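Local atomic coordinates of alanine dehydrogenase (Archaeoglobus fulgidus, PDB entry 1OMO), a protein that catalyses the NAD-dependent oxidative deamination of L-alanine to pyruvate, and the reverse reductive amination of pyruvate, as a homodimer. Residues A[1-6]-A[313-319]; A[95-99]-A[301-305]. All coordinates share one frame; numbering follows the deposited sequence.

Contact 1 of 2, residues A[1-6]-A[313-319]; sequences METLIL and VGSKIKF
Thr-3 and Ile-317 are a hydrogen-bonded pair in an antiparallel strand pairing that joins the two ends of the chain, strand 3-6 lying against strand 315-317 at the margin of the mixed sheet. The example illustrates how backbone bonds can join residues some 300 positions apart. Thr-3 N donates to Ile-317 O at 2.8 Å, and Ile-317 N returns a bond to Thr-3 O. Further along, Ile-5 N reaches Ser-315 O at 2.8 Å, but the return bond from Ser-315 N to Ile-5 O is weak, at 3.3 Å. A water spans Ile-5 O, to which it donates, and Ser-315 OG. Just beyond, Gly-314 adopts a positive phi (117°) at which a side chain would jam against the preceding carbonyl oxygen and run into Leu-4 CD1. Leu-6 CD2 accordingly lies 3.7 Å from Gly-314 CA, while Leu-4, with CG anti to the backbone N (chi1 -176°), brings CD1 within 3.6 Å of Val-313 O.

At the other end, Thr-3 OG1 sits in the ring plane of Phe-319, at its edge, 3.7 Å from CD1. The hydroxyl is also hydrogen-bonded to Pro-95 O and receives a hydrogen from a second water, which donates as well to Ile-317 O and accepts from Phe-319 N, so one water joins the Thr-3 hydroxyl to the backbone at Ile-317 and Phe-319. Ile-5 CD1 meets Ile-317 CG2 at 4.1 Å.

Strand 3-6 also bonds along its other side to strand 95-100. Leu-4 and Leu-6 pack on helix 294-311, whereas Ile-5, Ile-317 and Phe-319 pack against the second subunit in the beta-sandwich dimer.

Contact 2 of 2, residues A[95-99]-A[301-305]; sequences PLAVM and AKVVY
Leu-96 lies over one face of the Tyr-305 ring, its side chain crossing that of the tyrosine at about a right angle: CB is 4.0 Å from CZ, and CG comes within 3.8 Å of OH. Ala-97 CB approaches the same ring obliquely, 3.8 Å from CD2. Here helix 294-311 packs across strand 95-100 of the mixed sheet, the short segments lying at 100°. Two consecutive strand residues can both turn toward the helix because Leu-96 and Ala-97 form a classic beta bulge opposite Leu-87. With its CG anti to the backbone N (chi1 177°), Tyr-305 extends its ring to the bulge. Farther along, Met-99 and Val-304 reach toward each other tip to tip, SD lying 3.7 Å from CG1; the thioether also touches Ala-301 CB, at 4.0 Å. The Met-99 side chain is about 8 Å from that of Lys-65, the inferred proton donor/acceptor.

A water donates to Leu-96 O (2.9 Å) and hydrogen-bonds with Tyr-305 OH (2.7 Å). A phenylalanine in place of Tyr-305 would probably leave this water without its partner on the helix, cutting the link to Leu-96 O. Strand and helix are thus held by apolar fit, with no direct hydrogen bond between them and one water joining Leu-96 O to the Tyr-305 hydroxyl.

Contact 1 is partly buried at the margin of the mixed sheet, whereas contact 2 is buried and nearer the centre of the chain. They share that sheet: strands 3-6 and 95-100 are neighbours, joined where Leu-4 O meets Val-98 N at 2.9 Å, and helix 294-311 is followed in the chain by strand 315-317. In sequence order, contact 2 is nested within the loop closed by contact 1. The chemistry differs with place: the outermost strand, 315-317, pairs with 3-6 through backbone bonds and waters, while the helix lies across the sheet on apolar side chains. Leu-6 CD1 and Val-304 CG1, 3.4 Å apart, make the two packings continuous. Both contacts also touch the second subunit.

Contact 1 of 2, residues A[1-6]-A[313-319]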
loop_
_atom_site.group_PDB
_atom_site.type_symbol
_atom_site.label_atom_id
_atom_site.label_comp_id
_atom_site.label_asym_id
_atom_site.label_seq_id
_atom_site.Cartn_x
_atom_site.Cartn_y
_atom_site.Cartn_z
ATOM N N MET A 1 21.484 10.917 2.606
ATOM C CA MET A 1 20.222 10.646 3.360
ATOM C C MET A 1 20.281 9.272 3.985
ATOM O O MET A 1 20.808 8.334 3.386
ATOM C CB MET A 1 19.017 10.715 2.428
ATOM C CG MET A 1 18.593 12.112 2.086
ATOM S SD MET A 1 18.418 13.116 3.588
ATOM C CE MET A 1 17.530 11.979 4.711
ATOM N N GLU A 2 19.725 9.141 5.179
ATOM C CA GLU A 2 19.758 7.863 5.873
ATOM C C GLU A 2 18.393 7.395 6.309
ATOM O O GLU A 2 17.609 8.181 6.839
ATOM C CB GLU A 2 20.628 7.967 7.132
ATOM C CG GLU A 2 22.028 8.464 6.866
ATOM C CD GLU A 2 22.815 7.476 6.050
ATOM O OE1 GLU A 2 23.415 6.549 6.640
ATOM O OE2 GLU A 2 22.814 7.619 4.810
ATOM N N THR A 3 18.113 6.114 6.104
ATOM C CA THR A 3 16.857 5.539 6.565
ATOM C C THR A 3 17.208 4.639 7.769
ATOM O O THR A 3 18.144 3.828 7.719
ATOM C CB THR A 3 16.176 4.726 5.453
ATOM O OG1 THR A 3 15.730 5.618 4.420
ATOM C CG2 THR A 3 14.997 3.942 5.991
ATOM N N LEU A 4 16.479 4.817 8.870
ATOM C CA LEU A 4 16.695 4.041 10.095
ATOM C C LEU A 4 15.996 2.672 9.951
ATOM O O LEU A 4 14.872 2.597 9.447
ATOM C CB LEU A 4 16.114 4.823 11.284
ATOM C CG LEU A 4 16.257 4.342 12.713
ATOM C CD1 LEU A 4 17.683 4.519 13.147
ATOM C CD2 LEU A 4 15.304 5.098 13.613
ATOM N N ILE A 5 16.679 1.600 10.345
ATOM C CA ILE A 5 16.122 0.242 10.285
ATOM C C ILE A 5 15.894 -0.228 11.719
ATOM O O ILE A 5 16.828 -0.223 12.522
ATOM C CB ILE A 5 17.091 -0.732 9.549
ATOM C CG1 ILE A 5 17.330 -0.222 8.117
ATOM C CG2 ILE A 5 16.488 -2.133 9.446
ATOM C CD1 ILE A 5 16.038 -0.004 7.313
ATOM N N LEU A 6 14.652 -0.588 12.050
ATOM C CA LEU A 6 14.326 -1.049 13.403
ATOM C C LEU A 6 13.747 -2.454 13.434
ATOM O O LEU A 6 12.763 -2.784 12.741
ATOM C CB LEU A 6 13.362 -0.092 14.089
ATOM C CG LEU A 6 13.891 1.273 14.539
ATOM C CD1 LEU A 6 12.740 2.031 15.147
ATOM C CD2 LEU A 6 15.023 1.149 15.555
ATOM N N VAL A 313 18.994 4.183 19.037
ATOM C CA VAL A 313 18.682 2.798 18.729
ATOM C C VAL A 313 18.443 2.624 17.225
ATOM O O VAL A 313 17.871 3.515 16.559
ATOM C CB VAL A 313 17.422 2.344 19.491
ATOM C CG1 VAL A 313 17.152 0.855 19.222
ATOM C CG2 VAL A 313 17.601 2.603 20.988
ATOM N N GLY A 314 18.878 1.484 16.696
ATOM C CA GLY A 314 18.682 1.199 15.287
ATOM C C GLY A 314 19.972 1.048 14.516
ATOM O O GLY A 314 21.036 0.921 15.109
ATOM N N SER A 315 19.869 1.011 13.194
ATOM C CA SER A 315 21.025 0.910 12.307
ATOM C C SER A 315 20.589 1.744 11.112
ATOM O O SER A 315 19.399 2.018 10.966
ATOM C CB SER A 315 21.319 -0.549 11.917
ATOM O OG SER A 315 20.317 -1.127 11.091
ATOM N N LYS A 316 21.526 2.165 10.274
ATOM C CA LYS A 316 21.166 3.021 9.161
ATOM C C LYS A 316 21.580 2.573 7.779
ATOM O O LYS A 316 22.697 2.102 7.587
ATOM C CB LYS A 316 21.746 4.413 9.390
ATOM C CG LYS A 316 21.225 5.098 10.628
ATOM C CD LYS A 316 22.090 6.294 11.002
ATOM C CE LYS A 316 21.452 7.132 12.104
ATOM N NZ LYS A 316 20.250 7.835 11.594
ATOM N N ILE A 317 20.687 2.763 6.812
ATOM C CA ILE A 317 20.993 2.416 5.447
ATOM C C ILE A 317 20.707 3.598 4.511
ATOM O O ILE A 317 19.715 4.300 4.673
ATOM C CB ILE A 317 20.208 1.124 4.996
ATOM C CG1 ILE A 317 20.850 0.527 3.738
ATOM C CG2 ILE A 317 18.783 1.435 4.689
ATOM C CD1 ILE A 317 21.797 -0.659 4.024
ATOM N N LYS A 318 21.609 3.824 3.554
ATOM C CA LYS A 318 21.473 4.887 2.550
ATOM C C LYS A 318 20.878 4.207 1.316
ATOM O O LYS A 318 21.588 3.625 0.505
ATOM C CB LYS A 318 22.857 5.472 2.218
ATOM C CG LYS A 318 22.859 6.678 1.252
ATOM C CD LYS A 318 24.296 7.089 0.871
ATOM C CE LYS A 318 24.737 6.482 -0.474
ATOM N NZ LYS A 318 24.436 7.423 -1.598
ATOM N N PHE A 319 19.567 4.266 1.189
ATOM C CA PHE A 319 18.896 3.630 0.081
ATOM C C PHE A 319 19.100 4.260 -1.275
ATOM O O PHE A 319 19.166 3.558 -2.275
ATOM C CB PHE A 319 17.387 3.570 0.346
ATOM C CG PHE A 319 16.944 2.378 1.162
ATOM C CD1 PHE A 319 16.393 2.548 2.425
ATOM C CD2 PHE A 319 17.064 1.092 0.660
ATOM C CE1 PHE A 319 15.967 1.440 3.168
ATOM C CE2 PHE A 319 16.644 -0.000 1.393
ATOM C CZ PHE A 319 16.096 0.168 2.639
HETATM O O HOH W 1 17.873 5.973 2.979
HETATM O O HOH W 2 18.494 -2.593 12.845
#

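Contact 2 of 2, residues A[95-99]-A[301-305]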
loop_
_atom_site.group_PDB
_atom_site.type_symbol
_atom_site.label_atom_id
_atom_site.label_comp_id
_atom_site.label_asym_id
_atom_site.label_seq_id
_atom_site.Cartn_x
_atom_site.Cartn_y
_atom_site.Cartn_z
ATOM N N PRO A 95 11.670 8.332 3.135
ATOM C CA PRO A 95 11.450 7.168 4.009
ATOM C C PRO A 95 12.410 7.238 5.198
ATOM O O PRO A 95 13.554 6.758 5.128
ATOM C CB PRO A 95 11.742 5.975 3.096
ATOM C CG PRO A 95 12.782 6.515 2.160
ATOM C CD PRO A 95 12.297 7.937 1.861
ATOM N N LEU A 96 11.916 7.852 6.273
ATOM C CA LEU A 96 12.630 8.053 7.520
ATOM C C LEU A 96 13.006 6.735 8.195
ATOM O O LEU A 96 14.076 6.609 8.803
ATOM C CB LEU A 96 11.741 8.859 8.485
ATOM C CG LEU A 96 11.705 10.390 8.637
ATOM C CD1 LEU A 96 12.483 11.091 7.544
ATOM C CD2 LEU A 96 10.246 10.842 8.622
ATOM N N ALA A 97 12.125 5.748 8.115
ATOM C CA ALA A 97 12.416 4.482 8.786
ATOM C C ALA A 97 11.633 3.303 8.202
ATOM O O ALA A 97 10.567 3.480 7.584
ATOM C CB ALA A 97 12.090 4.616 10.299
ATOM N N VAL A 98 12.191 2.115 8.380
ATOM C CA VAL A 98 11.568 0.868 7.972
ATOM C C VAL A 98 11.684 0.101 9.270
ATOM O O VAL A 98 12.800 -0.189 9.721
ATOM C CB VAL A 98 12.364 0.125 6.875
ATOM C CG1 VAL A 98 11.773 -1.265 6.681
ATOM C CG2 VAL A 98 12.303 0.892 5.546
ATOM N N MET A 99 10.537 -0.190 9.893
ATOM C CA MET A 99 10.487 -0.893 11.188
ATOM C C MET A 99 9.590 -2.118 11.225
ATOM O O MET A 99 8.665 -2.281 10.426
ATOM C CB MET A 99 9.869 -0.052 12.300
ATOM C CG MET A 99 8.611 0.698 12.109
ATOM S SD MET A 99 8.515 1.756 13.609
ATOM C CE MET A 99 9.483 3.090 12.959
ATOM N N ALA A 301 3.931 4.280 15.254
ATOM C CA ALA A 301 5.266 4.228 14.671
ATOM C C ALA A 301 6.008 5.563 14.909
ATOM O O ALA A 301 7.245 5.595 15.064
ATOM C CB ALA A 301 5.181 3.906 13.177
ATOM N N LYS A 302 5.253 6.661 14.947
ATOM C CA LYS A 302 5.847 7.970 15.207
ATOM C C LYS A 302 6.535 7.978 16.580
ATOM O O LYS A 302 7.614 8.560 16.755
ATOM C CB LYS A 302 4.792 9.075 15.180
ATOM C CG LYS A 302 5.200 10.233 16.122
ATOM C CD LYS A 302 4.386 11.493 15.942
ATOM C CE LYS A 302 4.976 12.649 16.769
ATOM N NZ LYS A 302 4.384 13.941 16.355
ATOM N N VAL A 303 5.905 7.348 17.564
ATOM C CA VAL A 303 6.483 7.309 18.898
ATOM C C VAL A 303 7.745 6.467 18.947
ATOM O O VAL A 303 8.705 6.829 19.621
ATOM C CB VAL A 303 5.473 6.772 19.901
ATOM C CG1 VAL A 303 6.177 6.418 21.211
ATOM C CG2 VAL A 303 4.394 7.821 20.141
ATOM N N VAL A 304 7.730 5.330 18.254
ATOM C CA VAL A 304 8.883 4.439 18.189
ATOM C C VAL A 304 10.042 5.142 17.487
ATOM O O VAL A 304 11.215 5.011 17.890
ATOM C CB VAL A 304 8.563 3.165 17.368
ATOM C CG1 VAL A 304 9.857 2.429 16.992
ATOM C CG2 VAL A 304 7.642 2.253 18.159
ATOM N N TYR A 305 9.725 5.871 16.414
ATOM C CA TYR A 305 10.785 6.548 15.662
ATOM C C TYR A 305 11.482 7.643 16.498
ATOM O O TYR A 305 12.698 7.677 16.568
ATOM C CB TYR A 305 10.243 7.127 14.334
ATOM C CG TYR A 305 11.273 7.918 13.535
ATOM C CD1 TYR A 305 11.146 9.293 13.382
ATOM C CD2 TYR A 305 12.402 7.297 12.984
ATOM C CE1 TYR A 305 12.120 10.054 12.705
ATOM C CE2 TYR A 305 13.377 8.042 12.307
ATOM C CZ TYR A 305 13.227 9.427 12.175
ATOM O OH TYR A 305 14.167 10.172 11.525
HETATM O O HOH W 3 15.514 8.951 9.568
#